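PDB 1ZU5: ftsY from Mycoplasma mycoides, which is a signal recognition particle receptor of the SRP54 family, joining an N-terminal helical bundle to a GTPase domain of the P-loop class. Local coordinates for residues K20-L25 and E38-V43; K30-E35 and K63-D68. All coordinates share one frame; numbering follows the deposited sequence.

Interaction 1. Residues K20-L25 and E38-V43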
loop_
_atom_site.group_PDB
_atom_site.type_symbol
_atom_site.label_atom_id
_atom_site.label_comp_id
_atom_site.label_asym_id
_atom_site.label_seq_id
_atom_site.Cartn_x
_atom_site.Cartn_y
_atom_site.Cartn_z
ATOM N N LYS A 20 -20.505 7.866 -11.877
ATOM C CA LYS A 20 -20.890 9.035 -12.635
ATOM C C LYS A 20 -20.633 8.667 -14.116
ATOM O O LYS A 20 -21.539 8.771 -14.955
ATOM C CB LYS A 20 -20.072 10.264 -12.178
ATOM C CG LYS A 20 -20.846 11.614 -12.271
ATOM C CD LYS A 20 -20.000 12.735 -12.952
ATOM C CE LYS A 20 -18.779 13.206 -12.060
ATOM N NZ LYS A 20 -19.162 14.140 -10.908
ATOM N N ASP A 21 -19.423 8.181 -14.417
ATOM C CA ASP A 21 -19.029 7.903 -15.799
ATOM C C ASP A 21 -19.776 6.729 -16.410
ATOM O O ASP A 21 -20.132 6.778 -17.588
ATOM C CB ASP A 21 -17.515 7.641 -15.911
ATOM C CG ASP A 21 -16.670 8.867 -15.587
ATOM O OD1 ASP A 21 -17.157 10.025 -15.748
ATOM O OD2 ASP A 21 -15.501 8.658 -15.166
ATOM N N ILE A 22 -19.958 5.668 -15.619
ATOM C CA ILE A 22 -20.702 4.478 -16.030
ATOM C C ILE A 22 -22.175 4.810 -16.242
ATOM O O ILE A 22 -22.756 4.372 -17.225
ATOM C CB ILE A 22 -20.597 3.371 -14.973
ATOM C CG1 ILE A 22 -19.239 2.672 -15.053
ATOM C CG2 ILE A 22 -21.801 2.380 -15.057
ATOM C CD1 ILE A 22 -18.979 1.977 -16.334
ATOM N N LYS A 23 -22.771 5.569 -15.314
ATOM C CA LYS A 23 -24.148 6.053 -15.466
ATOM C C LYS A 23 -24.316 6.925 -16.721
ATOM O O LYS A 23 -25.289 6.771 -17.451
ATOM C CB LYS A 23 -24.647 6.768 -14.186
ATOM C CG LYS A 23 -25.878 7.678 -14.362
ATOM C CD LYS A 23 -25.460 9.127 -14.744
ATOM C CE LYS A 23 -26.550 9.784 -15.651
ATOM N NZ LYS A 23 -25.999 11.034 -16.292
ATOM N N LYS A 24 -23.378 7.828 -16.979
ATOM C CA LYS A 24 -23.413 8.598 -18.213
ATOM C C LYS A 24 -23.370 7.669 -19.450
ATOM O O LYS A 24 -23.990 7.931 -20.481
ATOM C CB LYS A 24 -22.283 9.635 -18.222
ATOM C CG LYS A 24 -22.309 10.531 -19.451
ATOM C CD LYS A 24 -20.952 11.207 -19.681
ATOM C CE LYS A 24 -20.843 11.778 -21.100
ATOM N NZ LYS A 24 -21.812 12.902 -21.346
ATOM N N LEU A 25 -22.661 6.555 -19.322
ATOM C CA LEU A 25 -22.531 5.580 -20.398
ATOM C C LEU A 25 -23.847 4.824 -20.664
ATOM O O LEU A 25 -24.096 4.343 -21.781
ATOM C CB LEU A 25 -21.415 4.613 -20.018
ATOM C CG LEU A 25 -20.855 3.546 -20.951
ATOM C CD1 LEU A 25 -20.109 4.216 -22.087
ATOM C CD2 LEU A 25 -19.924 2.646 -20.137
ATOM N N GLU A 38 -15.237 1.133 -27.030
ATOM C CA GLU A 38 -14.335 2.276 -27.081
ATOM C C GLU A 38 -14.672 3.318 -26.032
ATOM O O GLU A 38 -13.780 3.799 -25.332
ATOM C CB GLU A 38 -14.304 2.906 -28.483
ATOM C CG GLU A 38 -13.568 2.053 -29.527
ATOM C CD GLU A 38 -13.331 2.817 -30.819
ATOM O OE1 GLU A 38 -13.410 4.058 -30.787
ATOM O OE2 GLU A 38 -13.067 2.196 -31.869
ATOM N N GLU A 39 -15.954 3.658 -25.912
ATOM C CA GLU A 39 -16.412 4.536 -24.836
ATOM C C GLU A 39 -16.166 3.918 -23.448
ATOM O O GLU A 39 -15.878 4.621 -22.507
ATOM C CB GLU A 39 -17.900 4.883 -25.010
ATOM C CG GLU A 39 -18.227 5.897 -26.115
ATOM C CD GLU A 39 -19.705 5.820 -26.562
ATOM O OE1 GLU A 39 -19.974 5.857 -27.795
ATOM O OE2 GLU A 39 -20.605 5.720 -25.684
ATOM N N LEU A 40 -16.294 2.604 -23.317
ATOM C CA LEU A 40 -16.058 1.923 -22.019
ATOM C C LEU A 40 -14.569 1.986 -21.616
ATOM O O LEU A 40 -14.230 2.218 -20.441
ATOM C CB LEU A 40 -16.570 0.467 -22.020
ATOM C CG LEU A 40 -16.277 -0.258 -20.692
ATOM C CD1 LEU A 40 -17.003 0.382 -19.452
ATOM C CD2 LEU A 40 -16.491 -1.775 -20.734
ATOM N N GLU A 41 -13.711 1.805 -22.618
ATOM C CA GLU A 41 -12.268 2.034 -22.498
ATOM C C GLU A 41 -11.896 3.399 -21.980
ATOM O O GLU A 41 -11.059 3.488 -21.104
ATOM C CB GLU A 41 -11.570 1.737 -23.810
ATOM C CG GLU A 41 -11.386 0.246 -23.950
ATOM C CD GLU A 41 -11.156 -0.204 -25.362
ATOM O OE1 GLU A 41 -10.989 0.660 -26.248
ATOM O OE2 GLU A 41 -11.145 -1.440 -25.567
ATOM N N ASP A 42 -12.530 4.451 -22.473
ATOM C CA ASP A 42 -12.280 5.792 -21.980
ATOM C C ASP A 42 -12.718 6.004 -20.522
ATOM O O ASP A 42 -12.141 6.826 -19.771
ATOM C CB ASP A 42 -13.007 6.787 -22.881
ATOM C CG ASP A 42 -12.300 7.012 -24.201
ATOM O OD1 ASP A 42 -11.108 6.671 -24.341
ATOM O OD2 ASP A 42 -12.934 7.550 -25.118
ATOM N N VAL A 43 -13.761 5.297 -20.123
ATOM C CA VAL A 43 -14.233 5.334 -18.752
ATOM C C VAL A 43 -13.183 4.636 -17.871
ATOM O O VAL A 43 -12.845 5.115 -16.794
ATOM C CB VAL A 43 -15.637 4.661 -18.656
ATOM C CG1 VAL A 43 -16.073 4.390 -17.166
ATOM C CG2 VAL A 43 -16.702 5.507 -19.446
HETATM O O HOH W 1 -14.184 6.225 -14.814
#
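Leu25 and Ile22 of helix 6-28 pack on Leu40 and Val43 of helix 34-46, an antiparallel helix pair in the helical bundle domain of this SRP54-type protein. The short segments run at 166° to each other, with their axes 10.2 Å apart at closest approach. The apolar contacts lie one turn apart on each helix. CD1 of Leu40 meets Leu25 CD2 at 3.8 Å, the two side chains crossing at about a right angle, and also touches Ile22 CD1 at 4.0 Å. With CG anti to the backbone N (chi1 178°), the Leu40 side chain ends nearer helix 6-28 than its first bond would suggest. Ile22 CD1 also touches Val43 CG1 at 3.9 Å, while Ile22 packs on Phe71, Lys75 and Leu78 of helix 71-87 as well.

Mixed contacts border this apolar patch. Leu25 CD1 rests against the aliphatic CB of Glu39 at 3.7 Å, and Val43 CG1 lies 3.8 Å from Asp21 CB. A single water bridges the polar border: it donates to Asp21 OD2 at 2.8 Å and to the backbone O of Val43 at 2.6 Å.

Interaction 2. Residues K30-E35 and K63-D68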
loop_
_atom_site.group_PDB
_atom_site.type_symbol
_atom_site.label_atom_id
_atom_site.label_comp_id
_atom_site.label_asym_id
_atom_site.label_seq_id
_atom_site.Cartn_x
_atom_site.Cartn_y
_atom_site.Cartn_z
ATOM N N LYS A 30 -27.000 1.079 -26.349
ATOM C CA LYS A 30 -27.918 0.354 -27.215
ATOM C C LYS A 30 -27.388 -1.068 -27.364
ATOM O O LYS A 30 -27.905 -1.980 -26.727
ATOM C CB LYS A 30 -28.095 1.064 -28.567
ATOM C CG LYS A 30 -29.521 0.952 -29.159
ATOM C CD LYS A 30 -29.859 2.131 -30.139
ATOM C CE LYS A 30 -28.873 2.147 -31.402
ATOM N NZ LYS A 30 -29.494 3.042 -32.509
ATOM N N GLN A 31 -26.350 -1.265 -28.179
ATOM C CA GLN A 31 -25.647 -2.559 -28.177
ATOM C C GLN A 31 -24.196 -2.444 -27.666
ATOM O O GLN A 31 -23.596 -1.352 -27.632
ATOM C CB GLN A 31 -25.660 -3.248 -29.552
ATOM C CG GLN A 31 -26.994 -3.238 -30.289
ATOM C CD GLN A 31 -27.011 -4.258 -31.422
ATOM O OE1 GLN A 31 -26.547 -3.978 -32.538
ATOM N NE2 GLN A 31 -27.516 -5.460 -31.133
ATOM N N ALA A 32 -23.671 -3.606 -27.271
ATOM C CA ALA A 32 -22.295 -3.792 -26.852
ATOM C C ALA A 32 -21.446 -4.011 -28.093
ATOM O O ALA A 32 -20.830 -5.055 -28.259
ATOM C CB ALA A 32 -22.193 -4.980 -25.914
ATOM N N ASP A 33 -21.409 -3.010 -28.966
ATOM C CA ASP A 33 -20.633 -3.082 -30.187
ATOM C C ASP A 33 -19.203 -2.531 -30.032
ATOM O O ASP A 33 -18.748 -2.219 -28.919
ATOM C CB ASP A 33 -21.378 -2.338 -31.300
ATOM C CG ASP A 33 -21.867 -0.952 -30.879
ATOM O OD1 ASP A 33 -21.268 -0.273 -30.000
ATOM O OD2 ASP A 33 -22.871 -0.509 -31.452
ATOM N N ASP A 34 -18.518 -2.395 -31.170
ATOM C CA ASP A 34 -17.172 -1.847 -31.245
ATOM C C ASP A 34 -17.105 -0.447 -30.660
ATOM O O ASP A 34 -16.236 -0.169 -29.832
ATOM C CB ASP A 34 -16.639 -1.899 -32.689
ATOM C CG ASP A 34 -16.311 -3.326 -33.134
ATOM O OD1 ASP A 34 -16.033 -4.161 -32.246
ATOM O OD2 ASP A 34 -16.336 -3.634 -34.360
ATOM N N GLU A 35 -18.029 0.419 -31.061
ATOM C CA GLU A 35 -18.059 1.799 -30.572
ATOM C C GLU A 35 -18.274 1.873 -29.061
ATOM O O GLU A 35 -17.678 2.749 -28.384
ATOM C CB GLU A 35 -19.136 2.626 -31.297
ATOM C CG GLU A 35 -19.301 4.087 -30.781
ATOM C CD GLU A 35 -18.045 4.982 -30.973
ATOM O OE1 GLU A 35 -17.850 5.927 -30.167
ATOM O OE2 GLU A 35 -17.253 4.745 -31.926
ATOM N N LYS A 63 -15.403 -10.542 -23.796
ATOM C CA LYS A 63 -15.445 -11.999 -23.879
ATOM C C LYS A 63 -16.568 -12.610 -23.076
ATOM O O LYS A 63 -16.977 -13.743 -23.350
ATOM C CB LYS A 63 -14.124 -12.617 -23.420
ATOM C CG LYS A 63 -13.197 -12.765 -24.564
ATOM C CD LYS A 63 -12.328 -13.966 -24.421
ATOM C CE LYS A 63 -11.313 -13.986 -25.554
ATOM N NZ LYS A 63 -10.049 -14.504 -24.955
ATOM N N LYS A 64 -17.014 -11.872 -22.061
ATOM C CA LYS A 64 -18.075 -12.274 -21.157
ATOM C C LYS A 64 -19.430 -11.769 -21.684
ATOM O O LYS A 64 -20.480 -12.031 -21.077
ATOM C CB LYS A 64 -17.832 -11.672 -19.755
ATOM C CG LYS A 64 -16.594 -12.178 -18.975
ATOM C CD LYS A 64 -16.639 -11.658 -17.515
ATOM C CE LYS A 64 -15.315 -11.845 -16.755
ATOM N NZ LYS A 64 -14.866 -13.259 -16.682
ATOM N N THR A 65 -19.435 -11.021 -22.783
ATOM C CA THR A 65 -20.702 -10.467 -23.276
ATOM C C THR A 65 -20.988 -10.790 -24.733
ATOM O O THR A 65 -20.171 -11.396 -25.429
ATOM C CB THR A 65 -20.874 -8.898 -23.024
ATOM O OG1 THR A 65 -19.974 -8.133 -23.852
ATOM C CG2 THR A 65 -20.698 -8.555 -21.566
ATOM N N LYS A 66 -22.179 -10.368 -25.172
ATOM C CA LYS A 66 -22.618 -10.519 -26.542
ATOM C C LYS A 66 -23.187 -9.159 -26.952
ATOM O O LYS A 66 -23.511 -8.318 -26.101
ATOM C CB LYS A 66 -23.661 -11.664 -26.648
ATOM C CG LYS A 66 -24.155 -12.034 -28.084
ATOM C CD LYS A 66 -23.144 -12.954 -28.869
ATOM C CE LYS A 66 -21.945 -12.189 -29.477
ATOM N NZ LYS A 66 -22.358 -11.124 -30.437
ATOM N N ARG A 67 -23.277 -8.931 -28.258
ATOM C CA ARG A 67 -23.816 -7.689 -28.798
ATOM C C ARG A 67 -25.145 -7.274 -28.143
ATOM O O ARG A 67 -25.407 -6.089 -27.932
ATOM C CB ARG A 67 -24.000 -7.850 -30.310
ATOM C CG ARG A 67 -24.245 -6.532 -31.019
ATOM C CD ARG A 67 -24.125 -6.719 -32.503
ATOM N NE ARG A 67 -23.349 -5.624 -33.081
ATOM C CZ ARG A 67 -22.959 -5.565 -34.349
ATOM N NH1 ARG A 67 -23.274 -6.541 -35.200
ATOM N NH2 ARG A 67 -22.247 -4.524 -34.771
ATOM N N ASP A 68 -25.966 -8.270 -27.820
ATOM C CA ASP A 68 -27.331 -8.058 -27.334
ATOM C C ASP A 68 -27.524 -8.248 -25.841
ATOM O O ASP A 68 -28.645 -8.455 -25.384
ATOM C CB ASP A 68 -28.297 -8.961 -28.104
ATOM C CG ASP A 68 -28.603 -8.416 -29.467
ATOM O OD1 ASP A 68 -29.211 -7.313 -29.535
ATOM O OD2 ASP A 68 -28.214 -9.061 -30.465
#
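Ala32 and Arg67 bring two connecting loops of the helical bundle together, their backbones joined by a hydrogen bond from Ala32 N to Arg67 O of 3.1 Å with an N-H...O angle of 161°. This is the close-packed part: the methyl of Ala32, a buried residue at the centre of an inverse gamma turn, sits 3.6 Å from Lys66 O, and Gln31 CB lies 3.3 Å from Arg67 O.

Farther out the contact belongs to long polar chains at the surface. The Gln31 amide lies over the aliphatic part of Arg67, with NE2 3.4 Å from Arg67 CG, and its plane is within 10° of that of the guanidinium. The same NE2 gives a weak, bent hydrogen bond to Asp68 OD1, at 3.0 Å. With CG anti to the backbone N (chi1 -167°), the Arg67 chain passes across Gln31, bends at chi3, and NH2 ends near Asp33 CB. Asp33 is the N-cap of helix 34-46, its OD1 accepting from Phe36 N; its OD2 stays 5.2 Å from Arg67 NH2, with the charged atoms not in contact.

Beneath the loops, Phe37 of helix 34-46 touches both Ala32 and Thr65, and Thr65 also packs on Ile74 and Ala77 of helix 71-87.

Interaction 1 joins the flanks of two helices and is partly buried, whereas interaction 2, about 14 Å away between centres, is a surface contact between loops at the ends of helices. Both use helix 34-46: the first along its length, the second at the turn leading into its N-terminus. The buried areas are nearly equal, 265 and 277 Å², yet the chemistry differs. Residues 20-25 and 38-43 meet mostly through aliphatic branches, with a water on the polar border, while residues 30-35 and 63-68 use a direct backbone hydrogen bond and long polar side chains. The segments alternate along the chain, and in both contacts side chains also reach helix 71-87, placing both within one bundle.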